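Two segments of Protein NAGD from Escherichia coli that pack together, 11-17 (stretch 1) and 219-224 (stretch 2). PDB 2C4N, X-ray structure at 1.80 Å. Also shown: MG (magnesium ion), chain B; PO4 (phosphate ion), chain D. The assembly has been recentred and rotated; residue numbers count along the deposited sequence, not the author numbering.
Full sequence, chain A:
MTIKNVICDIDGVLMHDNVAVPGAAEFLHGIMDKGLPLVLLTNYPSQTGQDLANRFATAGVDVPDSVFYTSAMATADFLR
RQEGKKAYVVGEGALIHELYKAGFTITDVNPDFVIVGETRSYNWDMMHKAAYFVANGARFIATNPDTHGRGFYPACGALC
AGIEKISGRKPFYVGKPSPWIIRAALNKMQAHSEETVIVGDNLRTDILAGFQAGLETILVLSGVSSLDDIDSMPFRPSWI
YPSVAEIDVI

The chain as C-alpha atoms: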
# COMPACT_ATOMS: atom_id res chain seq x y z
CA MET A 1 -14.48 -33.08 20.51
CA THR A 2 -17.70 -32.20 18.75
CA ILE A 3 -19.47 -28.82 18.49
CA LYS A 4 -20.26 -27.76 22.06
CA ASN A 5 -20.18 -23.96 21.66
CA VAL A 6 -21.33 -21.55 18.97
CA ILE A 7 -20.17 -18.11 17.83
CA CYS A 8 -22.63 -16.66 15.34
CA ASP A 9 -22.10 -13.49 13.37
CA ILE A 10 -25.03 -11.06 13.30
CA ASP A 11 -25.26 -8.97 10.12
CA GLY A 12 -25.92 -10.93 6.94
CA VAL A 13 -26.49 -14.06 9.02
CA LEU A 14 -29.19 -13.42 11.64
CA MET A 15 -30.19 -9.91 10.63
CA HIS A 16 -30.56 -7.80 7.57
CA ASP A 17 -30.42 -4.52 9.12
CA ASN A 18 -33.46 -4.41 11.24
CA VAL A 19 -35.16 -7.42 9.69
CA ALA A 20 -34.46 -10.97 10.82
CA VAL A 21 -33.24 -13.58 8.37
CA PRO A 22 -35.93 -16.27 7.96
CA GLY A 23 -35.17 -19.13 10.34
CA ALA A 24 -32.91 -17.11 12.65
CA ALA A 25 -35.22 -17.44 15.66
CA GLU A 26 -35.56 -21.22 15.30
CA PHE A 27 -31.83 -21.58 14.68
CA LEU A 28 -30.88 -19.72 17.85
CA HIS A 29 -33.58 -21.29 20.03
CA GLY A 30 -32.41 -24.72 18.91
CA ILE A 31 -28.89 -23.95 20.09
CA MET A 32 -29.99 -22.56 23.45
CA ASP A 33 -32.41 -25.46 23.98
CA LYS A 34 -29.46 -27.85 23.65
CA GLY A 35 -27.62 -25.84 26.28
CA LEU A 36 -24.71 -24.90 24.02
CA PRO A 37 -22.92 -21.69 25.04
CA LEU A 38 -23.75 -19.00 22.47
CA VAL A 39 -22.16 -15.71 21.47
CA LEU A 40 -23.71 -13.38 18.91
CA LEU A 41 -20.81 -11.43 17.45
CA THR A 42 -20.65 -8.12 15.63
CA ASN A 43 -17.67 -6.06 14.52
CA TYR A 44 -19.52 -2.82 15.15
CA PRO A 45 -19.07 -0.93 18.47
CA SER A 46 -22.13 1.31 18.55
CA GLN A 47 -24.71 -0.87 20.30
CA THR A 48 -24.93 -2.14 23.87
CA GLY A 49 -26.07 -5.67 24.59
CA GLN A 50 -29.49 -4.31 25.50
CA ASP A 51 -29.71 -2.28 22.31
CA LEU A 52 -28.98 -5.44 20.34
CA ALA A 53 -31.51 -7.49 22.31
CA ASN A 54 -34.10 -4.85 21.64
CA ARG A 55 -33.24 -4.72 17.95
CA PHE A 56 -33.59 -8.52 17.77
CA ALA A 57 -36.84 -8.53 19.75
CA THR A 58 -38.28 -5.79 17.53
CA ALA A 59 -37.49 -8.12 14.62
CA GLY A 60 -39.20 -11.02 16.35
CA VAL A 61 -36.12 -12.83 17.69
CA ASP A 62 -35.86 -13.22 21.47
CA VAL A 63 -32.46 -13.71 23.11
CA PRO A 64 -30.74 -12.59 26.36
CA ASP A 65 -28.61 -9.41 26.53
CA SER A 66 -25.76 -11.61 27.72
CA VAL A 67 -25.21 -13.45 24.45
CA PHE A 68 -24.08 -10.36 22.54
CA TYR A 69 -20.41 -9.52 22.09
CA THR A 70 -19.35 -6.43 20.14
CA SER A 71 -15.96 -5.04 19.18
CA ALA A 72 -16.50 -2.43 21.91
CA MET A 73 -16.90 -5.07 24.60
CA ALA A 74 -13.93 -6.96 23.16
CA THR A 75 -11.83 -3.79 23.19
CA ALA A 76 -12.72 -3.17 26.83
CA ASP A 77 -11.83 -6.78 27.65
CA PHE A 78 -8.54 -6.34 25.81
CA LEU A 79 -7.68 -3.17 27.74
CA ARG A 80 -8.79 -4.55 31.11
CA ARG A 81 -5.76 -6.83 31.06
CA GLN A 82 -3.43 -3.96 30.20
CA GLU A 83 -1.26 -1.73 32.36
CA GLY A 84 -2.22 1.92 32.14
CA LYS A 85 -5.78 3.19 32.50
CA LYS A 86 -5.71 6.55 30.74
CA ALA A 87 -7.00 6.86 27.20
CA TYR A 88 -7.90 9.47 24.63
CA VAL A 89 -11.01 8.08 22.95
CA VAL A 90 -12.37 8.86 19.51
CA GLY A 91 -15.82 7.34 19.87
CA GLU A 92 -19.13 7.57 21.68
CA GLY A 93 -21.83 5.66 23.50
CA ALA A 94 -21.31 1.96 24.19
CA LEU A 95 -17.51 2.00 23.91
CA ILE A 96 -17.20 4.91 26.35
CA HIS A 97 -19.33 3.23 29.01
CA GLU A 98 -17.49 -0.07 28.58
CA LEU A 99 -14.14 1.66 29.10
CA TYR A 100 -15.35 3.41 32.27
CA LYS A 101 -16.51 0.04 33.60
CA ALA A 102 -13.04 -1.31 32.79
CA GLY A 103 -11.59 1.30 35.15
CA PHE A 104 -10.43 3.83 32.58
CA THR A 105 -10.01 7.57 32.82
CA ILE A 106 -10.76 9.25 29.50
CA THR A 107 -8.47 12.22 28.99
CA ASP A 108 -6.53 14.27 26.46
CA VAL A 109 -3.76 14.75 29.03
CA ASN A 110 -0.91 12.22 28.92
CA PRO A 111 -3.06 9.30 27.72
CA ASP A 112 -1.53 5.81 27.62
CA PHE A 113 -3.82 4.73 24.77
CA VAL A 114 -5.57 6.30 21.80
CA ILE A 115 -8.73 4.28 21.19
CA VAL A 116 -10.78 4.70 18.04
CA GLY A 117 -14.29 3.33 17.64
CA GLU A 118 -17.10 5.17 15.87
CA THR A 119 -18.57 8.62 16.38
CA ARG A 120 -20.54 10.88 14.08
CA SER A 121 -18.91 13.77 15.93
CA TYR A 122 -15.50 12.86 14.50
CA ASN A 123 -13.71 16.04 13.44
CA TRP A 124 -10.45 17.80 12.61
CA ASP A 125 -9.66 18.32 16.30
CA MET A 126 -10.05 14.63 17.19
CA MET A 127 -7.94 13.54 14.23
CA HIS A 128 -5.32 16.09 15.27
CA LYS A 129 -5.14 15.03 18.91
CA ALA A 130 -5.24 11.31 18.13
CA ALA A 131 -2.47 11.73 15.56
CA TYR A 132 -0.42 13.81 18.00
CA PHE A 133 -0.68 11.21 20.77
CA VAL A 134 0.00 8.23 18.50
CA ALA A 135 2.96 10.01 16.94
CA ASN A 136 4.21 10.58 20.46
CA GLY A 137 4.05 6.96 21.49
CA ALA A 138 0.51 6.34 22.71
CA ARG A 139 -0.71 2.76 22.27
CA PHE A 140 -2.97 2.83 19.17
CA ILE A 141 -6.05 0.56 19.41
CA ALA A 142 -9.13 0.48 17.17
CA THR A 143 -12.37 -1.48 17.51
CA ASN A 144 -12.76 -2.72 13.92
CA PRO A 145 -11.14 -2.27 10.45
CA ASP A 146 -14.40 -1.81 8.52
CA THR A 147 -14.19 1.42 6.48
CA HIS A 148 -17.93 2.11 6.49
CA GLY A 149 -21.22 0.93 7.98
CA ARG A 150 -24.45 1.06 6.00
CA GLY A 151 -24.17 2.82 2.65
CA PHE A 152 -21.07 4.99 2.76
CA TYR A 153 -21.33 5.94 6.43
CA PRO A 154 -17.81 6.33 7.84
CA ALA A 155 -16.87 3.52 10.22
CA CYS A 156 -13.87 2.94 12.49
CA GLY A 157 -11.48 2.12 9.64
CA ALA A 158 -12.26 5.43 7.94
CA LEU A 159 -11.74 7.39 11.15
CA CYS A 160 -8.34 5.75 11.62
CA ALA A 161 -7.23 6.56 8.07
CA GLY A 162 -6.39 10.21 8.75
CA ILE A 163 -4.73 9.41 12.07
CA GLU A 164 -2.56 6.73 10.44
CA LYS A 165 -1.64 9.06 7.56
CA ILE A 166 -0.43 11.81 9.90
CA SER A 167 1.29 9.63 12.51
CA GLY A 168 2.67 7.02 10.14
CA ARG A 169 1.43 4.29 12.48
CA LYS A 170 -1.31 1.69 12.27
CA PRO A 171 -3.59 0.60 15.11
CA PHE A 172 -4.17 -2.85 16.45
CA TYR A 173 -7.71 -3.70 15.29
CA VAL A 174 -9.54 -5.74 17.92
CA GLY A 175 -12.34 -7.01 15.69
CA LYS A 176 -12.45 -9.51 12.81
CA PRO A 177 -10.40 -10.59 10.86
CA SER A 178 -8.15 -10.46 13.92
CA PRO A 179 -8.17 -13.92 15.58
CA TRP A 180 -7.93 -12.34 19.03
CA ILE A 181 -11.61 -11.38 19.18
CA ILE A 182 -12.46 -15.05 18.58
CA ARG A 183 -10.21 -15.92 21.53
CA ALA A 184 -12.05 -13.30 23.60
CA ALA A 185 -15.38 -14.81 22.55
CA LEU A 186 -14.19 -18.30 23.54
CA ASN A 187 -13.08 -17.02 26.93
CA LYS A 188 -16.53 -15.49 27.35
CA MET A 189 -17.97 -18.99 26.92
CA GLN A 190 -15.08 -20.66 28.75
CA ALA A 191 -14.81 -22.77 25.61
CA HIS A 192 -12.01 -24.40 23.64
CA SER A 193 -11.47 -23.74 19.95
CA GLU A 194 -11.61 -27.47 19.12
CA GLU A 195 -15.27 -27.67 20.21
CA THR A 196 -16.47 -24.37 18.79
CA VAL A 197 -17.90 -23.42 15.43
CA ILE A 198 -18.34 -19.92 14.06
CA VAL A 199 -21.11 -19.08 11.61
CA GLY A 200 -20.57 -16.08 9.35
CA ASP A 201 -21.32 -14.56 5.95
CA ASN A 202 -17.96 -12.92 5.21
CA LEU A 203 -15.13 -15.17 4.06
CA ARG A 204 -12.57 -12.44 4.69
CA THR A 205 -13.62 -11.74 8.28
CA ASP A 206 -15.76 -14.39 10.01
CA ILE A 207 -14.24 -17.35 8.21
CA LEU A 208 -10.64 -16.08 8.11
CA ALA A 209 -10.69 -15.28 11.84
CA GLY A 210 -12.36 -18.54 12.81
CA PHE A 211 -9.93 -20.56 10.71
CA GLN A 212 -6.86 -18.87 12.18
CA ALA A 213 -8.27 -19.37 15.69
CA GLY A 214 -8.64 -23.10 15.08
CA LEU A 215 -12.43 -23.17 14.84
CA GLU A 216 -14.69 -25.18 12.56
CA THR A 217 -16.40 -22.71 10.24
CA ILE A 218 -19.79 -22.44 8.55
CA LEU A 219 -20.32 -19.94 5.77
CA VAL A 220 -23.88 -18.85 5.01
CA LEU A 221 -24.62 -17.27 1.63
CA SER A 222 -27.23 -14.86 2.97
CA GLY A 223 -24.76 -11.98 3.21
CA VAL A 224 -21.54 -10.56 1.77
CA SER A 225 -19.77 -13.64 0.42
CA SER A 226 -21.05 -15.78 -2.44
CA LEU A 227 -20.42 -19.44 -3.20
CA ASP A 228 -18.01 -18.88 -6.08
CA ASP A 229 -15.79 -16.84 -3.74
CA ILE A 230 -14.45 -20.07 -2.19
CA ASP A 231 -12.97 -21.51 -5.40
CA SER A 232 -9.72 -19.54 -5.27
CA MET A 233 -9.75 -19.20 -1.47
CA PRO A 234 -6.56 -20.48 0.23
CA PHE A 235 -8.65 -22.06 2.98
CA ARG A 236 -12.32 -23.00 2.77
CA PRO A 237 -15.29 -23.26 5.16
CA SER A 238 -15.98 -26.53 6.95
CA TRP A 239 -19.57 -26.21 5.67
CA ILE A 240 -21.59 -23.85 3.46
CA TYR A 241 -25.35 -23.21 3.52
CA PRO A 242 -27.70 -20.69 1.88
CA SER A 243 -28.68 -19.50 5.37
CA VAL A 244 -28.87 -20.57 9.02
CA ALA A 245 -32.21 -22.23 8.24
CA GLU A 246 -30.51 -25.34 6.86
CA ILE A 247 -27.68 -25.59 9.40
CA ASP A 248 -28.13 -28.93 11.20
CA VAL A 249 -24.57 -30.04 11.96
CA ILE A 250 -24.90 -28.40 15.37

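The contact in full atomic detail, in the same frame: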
# COMPACT_ATOMS: atom_id res chain seq x y z
N ASP A 11 -24.86 -9.53 11.41
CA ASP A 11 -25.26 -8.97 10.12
C ASP A 11 -25.00 -9.87 8.92
O ASP A 11 -23.90 -10.36 8.71
CB ASP A 11 -24.59 -7.61 9.95
CG ASP A 11 -25.06 -6.61 10.99
OD1 ASP A 11 -26.27 -6.32 11.02
OD2 ASP A 11 -24.23 -6.13 11.79
N GLY A 12 -26.05 -10.08 8.12
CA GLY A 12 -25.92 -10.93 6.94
C GLY A 12 -26.09 -12.40 7.27
O GLY A 12 -26.02 -13.25 6.39
N VAL A 13 -26.32 -12.69 8.55
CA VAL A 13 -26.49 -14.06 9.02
C VAL A 13 -27.81 -14.21 9.79
O VAL A 13 -28.64 -15.05 9.46
CB VAL A 13 -25.33 -14.47 9.97
CG1 VAL A 13 -25.55 -15.88 10.49
CG2 VAL A 13 -23.99 -14.37 9.22
N LEU A 14 -27.99 -13.37 10.81
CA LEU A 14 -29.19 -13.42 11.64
C LEU A 14 -30.10 -12.24 11.33
O LEU A 14 -31.33 -12.34 11.42
CB LEU A 14 -28.81 -13.40 13.12
CG LEU A 14 -27.97 -14.59 13.61
CD1 LEU A 14 -27.58 -14.40 15.07
CD2 LEU A 14 -28.78 -15.86 13.45
N MET A 15 -29.48 -11.13 10.97
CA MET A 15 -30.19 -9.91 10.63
C MET A 15 -29.80 -9.31 9.28
O MET A 15 -28.67 -9.26 8.94
CB MET A 15 -30.02 -8.86 11.70
CG MET A 15 -30.43 -9.29 13.04
SD MET A 15 -32.16 -9.47 13.31
CE MET A 15 -32.47 -7.92 13.42
N HIS A 16 -30.78 -8.80 8.56
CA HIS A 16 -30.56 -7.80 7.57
C HIS A 16 -31.09 -6.48 8.01
O HIS A 16 -32.24 -6.22 8.00
CB HIS A 16 -31.13 -8.17 6.22
CG HIS A 16 -30.48 -9.34 5.58
ND1 HIS A 16 -31.17 -10.45 5.21
CD2 HIS A 16 -29.20 -9.56 5.24
CE1 HIS A 16 -30.36 -11.32 4.66
NE2 HIS A 16 -29.15 -10.80 4.68
N ASP A 17 -30.14 -5.69 8.43
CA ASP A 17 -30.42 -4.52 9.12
C ASP A 17 -31.32 -4.76 10.30
O ASP A 17 -30.99 -5.40 11.23
CB ASP A 17 -31.11 -3.58 8.17
CG ASP A 17 -30.50 -2.30 8.13
OD1 ASP A 17 -30.90 -1.41 8.91
OD2 ASP A 17 -29.58 -2.17 7.29
N LEU A 219 -20.04 -21.14 6.53
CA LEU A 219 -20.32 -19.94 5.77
C LEU A 219 -21.77 -19.98 5.29
O LEU A 219 -22.20 -20.98 4.72
CB LEU A 219 -19.41 -19.87 4.53
CG LEU A 219 -19.73 -18.75 3.52
CD1 LEU A 219 -19.27 -17.39 4.06
CD2 LEU A 219 -19.02 -19.04 2.20
N VAL A 220 -22.52 -18.91 5.53
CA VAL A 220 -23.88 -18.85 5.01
C VAL A 220 -23.78 -17.89 3.84
O VAL A 220 -22.93 -17.01 3.83
CB VAL A 220 -24.90 -18.32 6.06
CG1 VAL A 220 -25.15 -19.38 7.11
CG2 VAL A 220 -24.41 -17.03 6.70
N LEU A 221 -24.64 -18.09 2.84
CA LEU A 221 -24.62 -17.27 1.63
C LEU A 221 -25.66 -16.15 1.64
O LEU A 221 -25.94 -15.54 0.61
CB LEU A 221 -24.84 -18.18 0.42
CG LEU A 221 -23.87 -19.36 0.31
CD1 LEU A 221 -24.34 -20.32 -0.79
CD2 LEU A 221 -22.47 -18.85 0.03
N SER A 222 -26.21 -15.88 2.82
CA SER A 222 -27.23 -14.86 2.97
C SER A 222 -26.69 -13.44 3.12
O SER A 222 -27.46 -12.49 3.27
CB SER A 222 -28.10 -15.20 4.18
OG SER A 222 -27.29 -15.43 5.33
N GLY A 223 -25.36 -13.29 3.07
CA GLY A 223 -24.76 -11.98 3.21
C GLY A 223 -23.74 -11.56 2.17
O GLY A 223 -23.97 -11.69 0.96
N VAL A 224 -22.60 -11.05 2.64
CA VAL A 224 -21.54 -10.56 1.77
C VAL A 224 -20.94 -11.55 0.78
O VAL A 224 -20.94 -11.30 -0.42
CB VAL A 224 -20.38 -9.96 2.61
CG1 VAL A 224 -19.24 -9.53 1.70
CG2 VAL A 224 -20.88 -8.78 3.42
MG MG B . -21.68 -10.29 8.78
P PO4 D . -21.17 -7.90 11.53
O1 PO4 D . -22.13 -8.38 12.56
O2 PO4 D . -19.78 -8.14 11.99
O3 PO4 D . -21.41 -8.63 10.27
O4 PO4 D . -21.38 -6.45 11.30
O HOH W 1 -28.26 -16.91 7.41
O HOH W 2 -19.41 -10.72 8.61
O HOH W 3 -21.72 -8.90 6.89

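This is a small, mainly polar contact between two loop-rich segments more than 200 residues apart in sequence, centred on Ser222 and closed on one flank by a single valine pair; it buries 206 Å² in all, both sides summed.

Ser222 takes part through both its side chain and its backbone. With chi1 at 52° (p) and its CA-to-CB bond directed toward the other stretch, its hydroxyl donates to the carbonyl of Gly12, Ser222 OG to Gly12 O being 2.7 Å. The carbonyl of the same residue accepts from the imidazole: His16 NE2 lies 2.8 Å from Ser222 O, with an N-H...O angle of 152°. That oxygen sits at the ring edge, near its plane, as expected for an in-plane N-H donor. The CA-to-CB bond of His16 points sideways, yet the m rotamer (chi1 -65°) brings the ring end nearer. A water adds a bridge, donating to Val13 O (2.8 Å from the water) and to Ser222 OG (2.7 Å from the water).

The backbones come closest at two glycines, Gly12 CA and Gly223 CA being 4.0 Å apart. An ideal CB on Gly223 would lie 3.0 Å from Gly12 O, a clash; one on Gly12 would be 3.3 Å from Gly223 CA, and the phi/psi of 84/0 would also jam it against the preceding carbonyl. Proximity alone is not bonding: Gly12 O and Gly223 N are 3.4 Å apart, but the angle is poor.

The apolar component is Val13 CG2 against Val220 CG2 at 3.7 Å. Val13 reaches it although its CA-to-CB bond points away.

Within stretch 1, Gly12 N donates to Met15 O at 2.9 Å, tying the two ends of this short loop segment together. Next to it, the carbonyl oxygen Asp11 O binds the magnesium ion MG at 2.2 Å.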